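Local atomic coordinates of flagellin B1 (Methanocaldococcus jannaschii DSM 2661, PDB entry 5YA6), a protein that is a structural subunit of the archaellum, the filament with which archaea swim, and binds a calcium ion. Residues 13-18 with 32-37. Residues are numbered along the deposited sequence; the frame is centred on the assembly and turned at random. Where two conformers were deposited one is given.
Sequences LMCIGV and LAIYIT
A beta bulge interrupts the antiparallel hairpin of strands 13-23 and 28-38, where Ile16 and Gly17 together face the single residue Tyr35. Ile16 N donates to Tyr35 O at 2.8 Å, approaching from 40° above the carbonyl plane, and Tyr35 N returns a bond to Gly17 O, also 2.8 Å. Gly17 O lies in the plane of the Tyr35 ring at its edge, 3.8 Å from CD1. Gly17 has a positive phi, 145°, where a side chain would jam against the preceding carbonyl oxygen. Before the bulge the ladder is regular: Met14 and Thr37 form a hydrogen-bonded pair, Met14 N to Thr37 O at 2.9 Å and Thr37 N to Met14 O at 3.0 Å. Val18 resumes the ladder beside Ile34, its CG1 lying alongside Ile34 CG1, and it touches Phe154 of strand 150-155. Cys15 SG, anti to its backbone N (chi1 178°), lies on the face of Ile34 and Val18 and touches Ile34 CG2; Gly17 N donates to Cys15 SG at 3.6 Å. An alanine in place of the cysteine would probably leave the Gly17 N-H without this acceptor and open a gap against Ile34 CG2. On the other side of the sheet Tyr35 stacks with His174 of the C-terminal histidine tag. There too, Thr37 OG1 bonds to the backbone O of Asp116, a calcium ligand, linking the hairpin to the metal site. Thr37 CG2 sits between its backbone N and carbonyl carbon, which turns the methyl toward segment 13-18, where it meets Met14 CE at 3.6 Å and Ile16 CG2 at 3.7 Å, the three carbons forming a close triangle.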
loop_
_atom_site.group_PDB
_atom_site.type_symbol
_atom_site.label_atom_id
_atom_site.label_comp_id
_atom_site.label_asym_id
_atom_site.label_seq_id
_atom_site.Cartn_x
_atom_site.Cartn_y
_atom_site.Cartn_z
ATOM N N LEU B 13 15.382 2.780 -0.598
ATOM C CA LEU B 13 15.134 1.858 -1.728
ATOM C C LEU B 13 13.969 2.267 -2.574
ATOM O O LEU B 13 13.055 2.914 -2.110
ATOM C CB LEU B 13 14.810 0.486 -1.226
ATOM C CG LEU B 13 15.852 -0.164 -0.314
ATOM C CD1 LEU B 13 15.306 -1.543 0.068
ATOM C CD2 LEU B 13 17.171 -0.318 -0.998
ATOM N N MET B 14 14.091 1.990 -3.860
ATOM C CA MET B 14 13.092 2.282 -4.862
ATOM C C MET B 14 12.668 0.992 -5.530
ATOM O O MET B 14 13.504 0.211 -6.005
ATOM C CB MET B 14 13.650 3.225 -5.931
ATOM C CG MET B 14 12.643 3.641 -7.001
ATOM S SD MET B 14 13.458 4.816 -8.118
ATOM C CE MET B 14 15.018 4.065 -8.556
ATOM N N CYS B 15 11.370 0.822 -5.688
ATOM C CA CYS B 15 10.876 -0.198 -6.546
ATOM C C CYS B 15 10.928 0.244 -7.981
ATOM O O CYS B 15 10.397 1.323 -8.368
ATOM C CB CYS B 15 9.434 -0.620 -6.131
ATOM S SG CYS B 15 8.669 -1.876 -7.199
ATOM N N ILE B 16 11.609 -0.577 -8.805
ATOM C CA ILE B 16 11.715 -0.308 -10.233
ATOM C C ILE B 16 10.972 -1.300 -11.100
ATOM O O ILE B 16 11.293 -1.455 -12.263
ATOM C CB ILE B 16 13.207 -0.193 -10.643
ATOM C CG1 ILE B 16 14.040 -1.432 -10.255
ATOM C CG2 ILE B 16 13.800 1.039 -10.017
ATOM C CD1 ILE B 16 15.353 -1.594 -11.007
ATOM N N GLY B 17 9.935 -1.911 -10.560
ATOM C CA GLY B 17 9.086 -2.767 -11.310
ATOM C C GLY B 17 8.573 -3.926 -10.527
ATOM O O GLY B 17 9.184 -4.339 -9.555
ATOM N N VAL B 18 7.412 -4.422 -10.927
ATOM C CA VAL B 18 6.871 -5.675 -10.435
ATOM C C VAL B 18 6.363 -6.500 -11.600
ATOM O O VAL B 18 5.614 -5.985 -12.439
ATOM C CB VAL B 18 5.727 -5.490 -9.392
ATOM C CG1 VAL B 18 5.316 -6.850 -8.848
ATOM C CG2 VAL B 18 6.210 -4.557 -8.269
ATOM N N LEU B 32 5.097 -13.371 -7.579
ATOM C CA LEU B 32 5.468 -11.944 -7.826
ATOM C C LEU B 32 6.980 -11.837 -7.811
ATOM O O LEU B 32 7.649 -12.505 -7.027
ATOM C CB LEU B 32 4.897 -10.972 -6.786
ATOM C CG LEU B 32 3.381 -10.937 -6.686
ATOM C CD1 LEU B 32 2.963 -10.191 -5.462
ATOM C CD2 LEU B 32 2.774 -10.337 -7.949
ATOM N N ALA B 33 7.508 -10.919 -8.593
ATOM C CA ALA B 33 8.917 -10.581 -8.588
ATOM C C ALA B 33 8.996 -9.057 -8.468
ATOM O O ALA B 33 8.583 -8.306 -9.412
ATOM C CB ALA B 33 9.596 -11.086 -9.862
ATOM N N ILE B 34 9.504 -8.582 -7.305
ATOM C CA ILE B 34 9.521 -7.140 -7.020
ATOM C C ILE B 34 10.933 -6.639 -7.148
ATOM O O ILE B 34 11.836 -7.041 -6.363
ATOM C CB ILE B 34 8.966 -6.854 -5.605
ATOM C CG1 ILE B 34 7.552 -7.428 -5.500
ATOM C CG2 ILE B 34 9.096 -5.394 -5.249
ATOM C CD1 ILE B 34 7.076 -7.570 -4.050
ATOM N N TYR B 35 11.173 -5.796 -8.133
ATOM C CA TYR B 35 12.541 -5.328 -8.419
ATOM C C TYR B 35 12.839 -4.037 -7.680
ATOM O O TYR B 35 12.018 -3.133 -7.622
ATOM C CB TYR B 35 12.790 -5.116 -9.892
ATOM C CG TYR B 35 12.672 -6.424 -10.693
ATOM C CD1 TYR B 35 11.461 -6.962 -11.069
ATOM C CD2 TYR B 35 13.813 -7.087 -11.128
ATOM C CE1 TYR B 35 11.362 -8.148 -11.780
ATOM C CE2 TYR B 35 13.728 -8.281 -11.844
ATOM C CZ TYR B 35 12.510 -8.792 -12.196
ATOM O OH TYR B 35 12.459 -10.004 -12.889
ATOM N N ILE B 36 14.000 -4.069 -7.023
ATOM C CA ILE B 36 14.468 -3.067 -6.050
ATOM C C ILE B 36 15.892 -2.564 -6.400
ATOM O O ILE B 36 16.737 -3.356 -6.784
ATOM C CB ILE B 36 14.523 -3.704 -4.654
ATOM C CG1 ILE B 36 13.110 -4.175 -4.220
ATOM C CG2 ILE B 36 15.194 -2.779 -3.666
ATOM C CD1 ILE B 36 12.131 -3.031 -3.982
ATOM N N THR B 37 16.142 -1.272 -6.249
ATOM C CA THR B 37 17.460 -0.684 -6.382
ATOM C C THR B 37 17.571 0.442 -5.350
ATOM O O THR B 37 16.562 1.036 -4.980
ATOM C CB THR B 37 17.744 -0.165 -7.816
ATOM O OG1 THR B 37 19.157 0.072 -8.020
ATOM C CG2 THR B 37 17.009 1.112 -8.087
#